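Local atomic coordinates of cycloalternan-forming enzyme (Listeria monocytogenes serovar 1/2a, PDB entry 5F7U), a protein that belongs to glycoside hydrolase family 31 and is a multidomain carbohydrate-active enzyme built around a TIM barrel, with glycans and magnesium ions bound in the model. Residues Tyr12-Asp16 / Val542-Asp546; Tyr114-Tyr120 / Asn233-Gln239. The protein carries 1 engineered substitution. One frame throughout, in Å; residues are numbered along the deposited sequence.

Contact 1: Tyr12-Asp16 / Val542-Asp546; sequences YGDDD and VWGRD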
ATOM      1  N   TYR A  12      -5.635  17.201 -30.342  1.00 15.30           N
ATOM      2  CA  TYR A  12      -5.445  16.675 -28.989  1.00 15.73           C
ATOM      3  C   TYR A  12      -4.014  16.711 -28.475  1.00 15.92           C
ATOM      4  O   TYR A  12      -3.799  16.391 -27.298  1.00 16.11           O
ATOM      5  CB  TYR A  12      -6.002  15.255 -28.879  1.00 16.69           C
ATOM      6  CG  TYR A  12      -7.423  15.137 -29.380  1.00 17.49           C
ATOM      7  CD1 TYR A  12      -8.511  15.692 -28.658  1.00 18.38           C
ATOM      8  CD2 TYR A  12      -7.689  14.470 -30.567  1.00 18.62           C
ATOM      9  CE1 TYR A  12      -9.823  15.573 -29.142  1.00 18.71           C
ATOM     10  CE2 TYR A  12      -8.983  14.341 -31.049  1.00 19.22           C
ATOM     11  CZ  TYR A  12     -10.034  14.891 -30.338  1.00 19.38           C
ATOM     12  OH  TYR A  12     -11.306  14.721 -30.862  1.00 20.47           O
ATOM     13  N   GLY A  13      -3.044  17.055 -29.339  1.00 15.52           N
ATOM     14  CA  GLY A  13      -1.622  17.011 -28.963  1.00 15.57           C
ATOM     15  C   GLY A  13      -1.244  15.600 -28.542  1.00 16.43           C
ATOM     16  O   GLY A  13      -1.588  14.636 -29.229  1.00 16.67           O
ATOM     17  N   ASP A  14      -0.561  15.477 -27.406  1.00 16.41           N
ATOM     18  CA  ASP A  14      -0.275  14.164 -26.845  1.00 17.45           C
ATOM     19  C   ASP A  14      -1.391  13.676 -25.916  1.00 17.30           C
ATOM     20  O   ASP A  14      -1.243  12.637 -25.264  1.00 17.64           O
ATOM     21  CB  ASP A  14       1.068  14.191 -26.103  1.00 18.78           C
ATOM     22  CG  ASP A  14       2.238  14.405 -27.034  1.00 19.65           C
ATOM     23  OD1 ASP A  14       2.265  13.796 -28.124  1.00 20.72           O
ATOM     24  OD2 ASP A  14       3.149  15.181 -26.683  1.00 20.61           O
ATOM     25  N   ASP A  15      -2.490  14.431 -25.858  1.00 16.54           N
ATOM     26  CA  ASP A  15      -3.614  14.150 -24.946  1.00 17.11           C
ATOM     27  C   ASP A  15      -3.176  14.124 -23.463  1.00 17.13           C
ATOM     28  O   ASP A  15      -3.753  13.410 -22.640  1.00 17.09           O
ATOM     29  CB  ASP A  15      -4.285  12.817 -25.333  1.00 18.94           C
ATOM     30  CG  ASP A  15      -5.710  12.699 -24.816  1.00 20.02           C
ATOM     31  OD1 ASP A  15      -6.455  13.681 -24.867  1.00 20.62           O
ATOM     32  OD2 ASP A  15      -6.045  11.601 -24.346  1.00 22.90           O
ATOM     33  N   ASP A  16      -2.162  14.909 -23.129  1.00 16.52           N
ATOM     34  CA  ASP A  16      -1.658  14.923 -21.756  1.00 17.29           C
ATOM     35  C   ASP A  16      -2.715  15.566 -20.853  1.00 16.55           C
ATOM     36  O   ASP A  16      -3.347  16.561 -21.250  1.00 15.70           O
ATOM     37  CB  ASP A  16      -0.327  15.677 -21.697  1.00 18.33           C
ATOM     38  CG  ASP A  16       0.381  15.479 -20.377  1.00 20.92           C
ATOM     39  OD1 ASP A  16       1.122  14.493 -20.197  1.00 22.92           O
ATOM     40  OD2 ASP A  16       0.183  16.315 -19.495  1.00 22.11           O
ATOM     41  N   VAL A 542       2.140   5.834 -22.471  1.00 15.27           N
ATOM     42  CA  VAL A 542       1.123   5.872 -23.538  1.00 15.33           C
ATOM     43  C   VAL A 542       0.475   7.253 -23.601  1.00 15.63           C
ATOM     44  O   VAL A 542      -0.304   7.632 -22.717  1.00 15.38           O
ATOM     45  CB  VAL A 542       0.035   4.781 -23.348  1.00 15.01           C
ATOM     46  CG1 VAL A 542      -1.091   4.952 -24.369  1.00 15.13           C
ATOM     47  CG2 VAL A 542       0.637   3.392 -23.463  1.00 15.07           C
ATOM     48  N   TRP A 543       0.782   7.978 -24.670  1.00 16.36           N
ATOM     49  CA  TRP A 543       0.109   9.233 -24.983  1.00 17.03           C
ATOM     50  C   TRP A 543      -0.575   9.124 -26.349  1.00 17.85           C
ATOM     51  O   TRP A 543      -0.332   8.176 -27.109  1.00 18.11           O
ATOM     52  CB  TRP A 543       1.132  10.371 -25.002  1.00 17.34           C
ATOM     53  CG  TRP A 543       1.475  10.948 -23.635  1.00 17.66           C
ATOM     54  CD1 TRP A 543       0.774  11.914 -22.955  1.00 17.34           C
ATOM     55  CD2 TRP A 543       2.604  10.625 -22.817  1.00 17.60           C
ATOM     56  NE1 TRP A 543       1.394  12.207 -21.767  1.00 17.22           N
ATOM     57  CE2 TRP A 543       2.524  11.439 -21.656  1.00 17.53           C
ATOM     58  CE3 TRP A 543       3.677   9.727 -22.948  1.00 17.63           C
ATOM     59  CZ2 TRP A 543       3.474  11.382 -20.635  1.00 17.24           C
ATOM     60  CZ3 TRP A 543       4.618   9.671 -21.950  1.00 17.70           C
ATOM     61  CH2 TRP A 543       4.515  10.498 -20.796  1.00 17.59           C
ATOM     62  N   GLY A 544      -1.387  10.129 -26.659  1.00 18.44           N
ATOM     63  CA  GLY A 544      -1.967  10.294 -28.000  1.00 19.83           C
ATOM     64  C   GLY A 544      -3.311   9.598 -28.051  1.00 20.89           C
ATOM     65  O   GLY A 544      -3.424   8.427 -27.706  1.00 20.76           O
ATOM     66  N   ARG A 545      -4.331  10.311 -28.504  1.00 21.19           N
ATOM     67  CA  ARG A 545      -5.665   9.716 -28.599  1.00 22.51           C
ATOM     68  C   ARG A 545      -5.792   8.646 -29.664  1.00 23.74           C
ATOM     69  O   ARG A 545      -6.553   7.692 -29.514  1.00 24.34           O
ATOM     70  CB  ARG A 545      -6.667  10.788 -28.899  1.00 23.15           C
ATOM     71  CG  ARG A 545      -6.897  11.635 -27.705  1.00 23.03           C
ATOM     72  CD  ARG A 545      -8.378  11.843 -27.601  1.00 23.27           C
ATOM     73  NE  ARG A 545      -8.620  12.791 -26.545  1.00 22.48           N
ATOM     74  CZ  ARG A 545      -9.768  13.421 -26.369  1.00 22.75           C
ATOM     75  NH1 ARG A 545     -10.778  13.217 -27.212  1.00 22.98           N
ATOM     76  NH2 ARG A 545      -9.876  14.292 -25.379  1.00 22.77           N
ATOM     77  N   ASP A 546      -5.045   8.805 -30.743  1.00 24.62           N
ATOM     78  CA  ASP A 546      -5.195   7.902 -31.883  1.00 26.18           C
ATOM     79  C   ASP A 546      -4.258   6.696 -31.805  1.00 24.68           C
ATOM     80  O   ASP A 546      -4.287   5.809 -32.680  1.00 24.77           O
ATOM     81  CB  ASP A 546      -5.003   8.697 -33.169  1.00 29.50           C
ATOM     82  CG  ASP A 546      -6.141   9.683 -33.410  1.00 33.06           C
ATOM     83  OD1 ASP A 546      -7.246   9.216 -33.772  1.00 36.74           O
ATOM     84  OD2 ASP A 546      -5.947  10.917 -33.246  1.00 34.78           O
TER
HETATM   85  O   HOH W   1      -3.694  12.811 -29.638  1.00 21.38           O
HETATM   86  O   HOH W   2      -8.047  15.078 -23.098  1.00 25.76           O
HETATM   87  O   HOH W   3      -4.970   9.322 -25.066  1.00 28.48           O
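A type II' beta turn, Tyr12 to Asp15, lays Tyr12 and Asp15 against Arg545. The arginine guanidinium lies flat on the Tyr12 ring, centres 4.0 Å apart and planes 15° from parallel. Arg545 CD also sits over that face, 3.9 Å from the ring centroid in a CH-pi contact. A bend at chi2 (-136°) brings the guanidinium here, where NE makes a salt bridge to Asp15 OD1 at 2.9 Å. That N-H runs almost straight (169°) and in the guanidinium plane, but reaches the oxygen from above the carboxylate plane. A water joins Asp15 OD1 to Arg545 NH2, which is itself salt-bridged to Asp29. Arg545 belongs to the beta-alpha loop between the fourth TIM-barrel strand, 534-536, and helix 555-577; the turn belongs to the N-terminal Lmo2446-like region. Gly544 N of the barrel loop donates to Asp14 O at 2.9 Å, and the same oxygen lies in the plane of the Trp543 indole, 3.1 Å from CD1. Trp543 NE1 donates at 2.8 Å to the anti lone pair of Asp16 OD1, carboxylate and indole being nearly coplanar. Asp16 OD2 takes the backbone N-H groups of Tyr18 and Thr19, which fixes the carboxylate's rotation.

Contact 2: Tyr114-Tyr120 / Asn233-Gln239; sequences YVTDWEY and NVINQYQ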
ATOM      1  N   TYR A 114     -17.796  16.486 -32.435  1.00 18.16           N
ATOM      2  CA  TYR A 114     -19.241  16.484 -32.257  1.00 19.05           C
ATOM      3  C   TYR A 114     -19.553  17.206 -30.954  1.00 18.46           C
ATOM      4  O   TYR A 114     -19.036  16.844 -29.897  1.00 18.61           O
ATOM      5  CB  TYR A 114     -19.791  15.058 -32.213  1.00 20.40           C
ATOM      6  CG  TYR A 114     -19.370  14.202 -33.385  1.00 21.70           C
ATOM      7  CD1 TYR A 114     -20.139  14.156 -34.560  1.00 22.94           C
ATOM      8  CD2 TYR A 114     -18.203  13.411 -33.316  1.00 22.08           C
ATOM      9  CE1 TYR A 114     -19.741  13.365 -35.635  1.00 24.38           C
ATOM     10  CE2 TYR A 114     -17.815  12.619 -34.384  1.00 23.14           C
ATOM     11  CZ  TYR A 114     -18.586  12.598 -35.533  1.00 24.41           C
ATOM     12  OH  TYR A 114     -18.190  11.796 -36.589  1.00 26.05           O
ATOM     13  N   VAL A 115     -20.401  18.214 -31.036  1.00 18.06           N
ATOM     14  CA  VAL A 115     -20.642  19.095 -29.905  1.00 17.54           C
ATOM     15  C   VAL A 115     -21.685  18.467 -28.978  1.00 17.84           C
ATOM     16  O   VAL A 115     -22.775  18.077 -29.406  1.00 18.41           O
ATOM     17  CB  VAL A 115     -21.026  20.507 -30.384  1.00 17.71           C
ATOM     18  CG1 VAL A 115     -21.308  21.418 -29.200  1.00 18.02           C
ATOM     19  CG2 VAL A 115     -19.889  21.079 -31.237  1.00 17.24           C
ATOM     20  N   THR A 116     -21.321  18.383 -27.705  1.00 17.34           N
ATOM     21  CA  THR A 116     -22.067  17.603 -26.732  1.00 17.77           C
ATOM     22  C   THR A 116     -22.738  18.459 -25.656  1.00 18.37           C
ATOM     23  O   THR A 116     -22.405  19.635 -25.474  1.00 18.13           O
ATOM     24  CB  THR A 116     -21.109  16.620 -26.032  1.00 17.48           C
ATOM     25  OG1 THR A 116     -20.004  17.365 -25.495  1.00 16.56           O
ATOM     26  CG2 THR A 116     -20.575  15.573 -27.028  1.00 17.07           C
ATOM     27  N   ASP A 117     -23.696  17.853 -24.956  1.00 18.22           N
ATOM     28  CA  ASP A 117     -24.208  18.399 -23.709  1.00 18.63           C
ATOM     29  C   ASP A 117     -24.673  17.259 -22.822  1.00 17.67           C
ATOM     30  O   ASP A 117     -24.845  16.128 -23.292  1.00 17.22           O
ATOM     31  CB  ASP A 117     -25.343  19.429 -23.953  1.00 20.11           C
ATOM     32  CG  ASP A 117     -25.431  20.493 -22.848  1.00 21.05           C
ATOM     33  OD1 ASP A 117     -24.854  20.333 -21.749  1.00 20.85           O
ATOM     34  OD2 ASP A 117     -26.106  21.517 -23.088  1.00 22.77           O
ATOM     35  N   TRP A 118     -24.837  17.558 -21.536  1.00 17.61           N
ATOM     36  CA  TRP A 118     -25.267  16.564 -20.551  1.00 17.04           C
ATOM     37  C   TRP A 118     -26.737  16.195 -20.677  1.00 17.27           C
ATOM     38  O   TRP A 118     -27.596  17.061 -20.889  1.00 17.72           O
ATOM     39  CB  TRP A 118     -24.940  17.058 -19.128  1.00 16.93           C
ATOM     40  CG  TRP A 118     -23.465  17.029 -18.859  1.00 17.02           C
ATOM     41  CD1 TRP A 118     -22.587  18.079 -18.936  1.00 17.43           C
ATOM     42  CD2 TRP A 118     -22.694  15.882 -18.521  1.00 16.47           C
ATOM     43  NE1 TRP A 118     -21.306  17.647 -18.648  1.00 17.18           N
ATOM     44  CE2 TRP A 118     -21.340  16.301 -18.411  1.00 16.55           C
ATOM     45  CE3 TRP A 118     -23.007  14.524 -18.331  1.00 15.75           C
ATOM     46  CZ2 TRP A 118     -20.305  15.420 -18.075  1.00 16.24           C
ATOM     47  CZ3 TRP A 118     -21.968  13.630 -18.009  1.00 15.38           C
ATOM     48  CH2 TRP A 118     -20.630  14.094 -17.878  1.00 15.77           C
ATOM     49  N   GLU A 119     -27.003  14.895 -20.549  1.00 16.93           N
ATOM     50  CA  GLU A 119     -28.356  14.354 -20.401  1.00 17.32           C
ATOM     51  C   GLU A 119     -28.327  13.523 -19.128  1.00 16.82           C
ATOM     52  O   GLU A 119     -27.316  12.858 -18.841  1.00 16.35           O
ATOM     53  CB  GLU A 119     -28.719  13.467 -21.581  1.00 17.48           C
ATOM     54  CG  GLU A 119     -28.755  14.205 -22.918  1.00 18.29           C
ATOM     55  CD  GLU A 119     -29.083  13.312 -24.101  1.00 18.43           C
ATOM     56  OE1 GLU A 119     -29.115  12.061 -23.975  1.00 18.18           O
ATOM     57  OE2 GLU A 119     -29.297  13.881 -25.188  1.00 19.18           O
ATOM     58  N   TYR A 120     -29.402  13.582 -18.350  1.00 17.37           N
ATOM     59  CA  TYR A 120     -29.447  12.880 -17.067  1.00 17.45           C
ATOM     60  C   TYR A 120     -30.661  11.991 -17.001  1.00 17.32           C
ATOM     61  O   TYR A 120     -31.614  12.199 -17.723  1.00 17.63           O
ATOM     62  CB  TYR A 120     -29.486  13.860 -15.889  1.00 18.50           C
ATOM     63  CG  TYR A 120     -28.303  14.793 -15.807  1.00 19.16           C
ATOM     64  CD1 TYR A 120     -27.152  14.416 -15.099  1.00 19.09           C
ATOM     65  CD2 TYR A 120     -28.335  16.067 -16.416  1.00 20.53           C
ATOM     66  CE1 TYR A 120     -26.056  15.268 -15.003  1.00 19.75           C
ATOM     67  CE2 TYR A 120     -27.237  16.922 -16.334  1.00 20.83           C
ATOM     68  CZ  TYR A 120     -26.112  16.511 -15.622  1.00 20.59           C
ATOM     69  OH  TYR A 120     -25.022  17.351 -15.529  1.00 22.04           O
ATOM     70  N   ASN A 233     -23.896  10.522 -32.288  1.00 25.53           N
ATOM     71  CA  ASN A 233     -22.643   9.890 -32.711  1.00 25.18           C
ATOM     72  C   ASN A 233     -21.758   9.457 -31.543  1.00 23.59           C
ATOM     73  O   ASN A 233     -21.068   8.448 -31.632  1.00 23.43           O
ATOM     74  CB  ASN A 233     -21.837  10.857 -33.589  1.00 26.09           C
ATOM     75  CG  ASN A 233     -22.538  11.191 -34.892  1.00 27.82           C
ATOM     76  OD1 ASN A 233     -22.508  10.404 -35.847  1.00 28.88           O
ATOM     77  ND2 ASN A 233     -23.146  12.377 -34.957  1.00 28.16           N
ATOM     78  N   VAL A 234     -21.756  10.249 -30.472  1.00 22.38           N
ATOM     79  CA  VAL A 234     -20.801  10.066 -29.376  1.00 21.37           C
ATOM     80  C   VAL A 234     -21.421  10.147 -27.990  1.00 20.35           C
ATOM     81  O   VAL A 234     -22.383  10.901 -27.786  1.00 20.58           O
ATOM     82  CB  VAL A 234     -19.609  11.074 -29.431  1.00 21.71           C
ATOM     83  CG1 VAL A 234     -18.747  10.833 -30.660  1.00 23.01           C
ATOM     84  CG2 VAL A 234     -20.087  12.529 -29.390  1.00 22.22           C
ATOM     85  N   ILE A 235     -20.873   9.343 -27.065  1.00 19.53           N
ATOM     86  CA  ILE A 235     -21.006   9.537 -25.604  1.00 18.51           C
ATOM     87  C   ILE A 235     -19.569   9.701 -25.097  1.00 17.56           C
ATOM     88  O   ILE A 235     -18.765   8.765 -25.195  1.00 17.63           O
ATOM     89  CB  ILE A 235     -21.750   8.376 -24.897  1.00 19.01           C
ATOM     90  CG1 ILE A 235     -23.223   8.346 -25.374  1.00 20.27           C
ATOM     91  CG2 ILE A 235     -21.616   8.514 -23.376  1.00 18.77           C
ATOM     92  CD1 ILE A 235     -23.967   7.051 -25.108  1.00 21.20           C
ATOM     93  N   ASN A 236     -19.229  10.901 -24.619  1.00 16.59           N
ATOM     94  CA  ASN A 236     -17.832  11.235 -24.291  1.00 16.35           C
ATOM     95  C   ASN A 236     -17.484  11.168 -22.818  1.00 15.69           C
ATOM     96  O   ASN A 236     -16.291  11.104 -22.460  1.00 15.89           O
ATOM     97  CB  ASN A 236     -17.443  12.628 -24.836  1.00 16.91           C
ATOM     98  CG  ASN A 236     -17.228  12.624 -26.343  1.00 17.87           C
ATOM     99  OD1 ASN A 236     -17.037  11.568 -26.940  1.00 17.97           O
ATOM    100  ND2 ASN A 236     -17.239  13.799 -26.959  1.00 18.67           N
ATOM    101  N   GLN A 237     -18.505  11.226 -21.967  1.00 15.29           N
ATOM    102  CA  GLN A 237     -18.280  11.179 -20.515  1.00 14.93           C
ATOM    103  C   GLN A 237     -19.515  10.682 -19.790  1.00 14.35           C
ATOM    104  O   GLN A 237     -20.624  10.787 -20.318  1.00 14.26           O
ATOM    105  CB  GLN A 237     -17.932  12.568 -19.959  1.00 15.71           C
ATOM    106  CG  GLN A 237     -16.518  13.081 -20.227  1.00 17.31           C
ATOM    107  CD  GLN A 237     -16.166  14.302 -19.395  1.00 18.27           C
ATOM    108  OE1 GLN A 237     -17.031  15.157 -19.112  1.00 18.11           O
ATOM    109  NE2 GLN A 237     -14.888  14.402 -19.003  1.00 18.96           N
ATOM    110  N   TYR A 238     -19.309  10.147 -18.581  1.00 13.63           N
ATOM    111  CA  TYR A 238     -20.389   9.788 -17.675  1.00 13.63           C
ATOM    112  C   TYR A 238     -20.169  10.483 -16.352  1.00 13.25           C
ATOM    113  O   TYR A 238     -19.038  10.792 -15.997  1.00 13.31           O
ATOM    114  CB  TYR A 238     -20.345   8.295 -17.360  1.00 13.59           C
ATOM    115  CG  TYR A 238     -20.864   7.389 -18.430  1.00 14.13           C
ATOM    116  CD1 TYR A 238     -22.243   7.261 -18.640  1.00 14.53           C
ATOM    117  CD2 TYR A 238     -19.986   6.613 -19.207  1.00 14.46           C
ATOM    118  CE1 TYR A 238     -22.742   6.397 -19.608  1.00 15.68           C
ATOM    119  CE2 TYR A 238     -20.483   5.745 -20.193  1.00 15.32           C
ATOM    120  CZ  TYR A 238     -21.854   5.642 -20.386  1.00 15.79           C
ATOM    121  OH  TYR A 238     -22.370   4.780 -21.340  1.00 17.07           O
ATOM    122  N   GLN A 239     -21.244  10.698 -15.601  1.00 13.40           N
ATOM    123  CA  GLN A 239     -21.078  11.135 -14.201  1.00 13.33           C
ATOM    124  C   GLN A 239     -22.174  10.578 -13.313  1.00 13.47           C
ATOM    125  O   GLN A 239     -23.275  10.264 -13.785  1.00 13.34           O
ATOM    126  CB  GLN A 239     -21.047  12.675 -14.095  1.00 14.05           C
ATOM    127  CG  GLN A 239     -22.385  13.351 -14.394  1.00 15.52           C
ATOM    128  CD  GLN A 239     -22.296  14.847 -14.170  1.00 16.66           C
ATOM    129  OE1 GLN A 239     -22.351  15.322 -13.036  1.00 17.68           O
ATOM    130  NE2 GLN A 239     -22.127  15.598 -15.246  1.00 17.45           N
TER
HETATM  131  O   HOH W   4     -17.574  16.224 -25.532  1.00 17.17           O
HETATM  132  O   HOH W   5     -24.242  17.518 -12.786  1.00 27.51           O
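Thr116 OG1 and a water lie 2.7 Å apart, and the same water accepts a hydrogen bond from Asn236 ND2. No direct hydrogen bond joins the segments; their side chains meet across the intervening strand 214-229. Next to the water, Thr116 CG2 packs on Val234 CG2 at 3.9 Å. The other valine methyl, CG1, reaches Tyr114 CD2 at 3.7 Å. Asn233 covers a face of the Tyr114 ring: its CB makes a CH-pi contact, and its amide stacks with the ring at a tilt of 26°. Farther along, Gln239 stands its amide on the indole of Trp118, with NE2 3.1 Å above the plane over the ring centre and the two planes nearly perpendicular. The glutamine's CG, wedged between its backbone N and carbonyl carbon (chi1 69°), leads an extended chain to this place. Its OE1 is held by Asn241 ND2 and by a water shared with Tyr120 OH. Gln237 OE1 comes 3.4 Å from Trp118 CZ2, while its NE2 bonds to Asp324. Leu228 of the middle strand touches Thr116, Trp118 and Gln237. Strands 106-129 and 235-243 both pair antiparallel with 214-229 and run the same way at 42°, as second neighbours in a twisted beta-sheet do; 233-239 lies in the galactose mutarotase-like region.

Overall arrangement
From the N terminus, the chain leaves strand 6-8, makes the turn of contact 1 and passes through the strands of the Lmo2446-like region. Residues 114-120 of strand 106-129 form the first side of contact 2, and 113 residues on, 233-239, leading into strand 235-243, closes that loop. The path continues into the TIM barrel, where the loop after its fourth strand returns to the turn and closes contact 1 across 526 residues. Contact 2 is therefore nested inside contact 1. Their centres lie 20 Å apart and their nearest atoms about 6 Å, without touching. Contact 1 ties the N-terminal region to the barrel, contact 2 ties strand 106-129 to strand 235-243 of the mutarotase-like region.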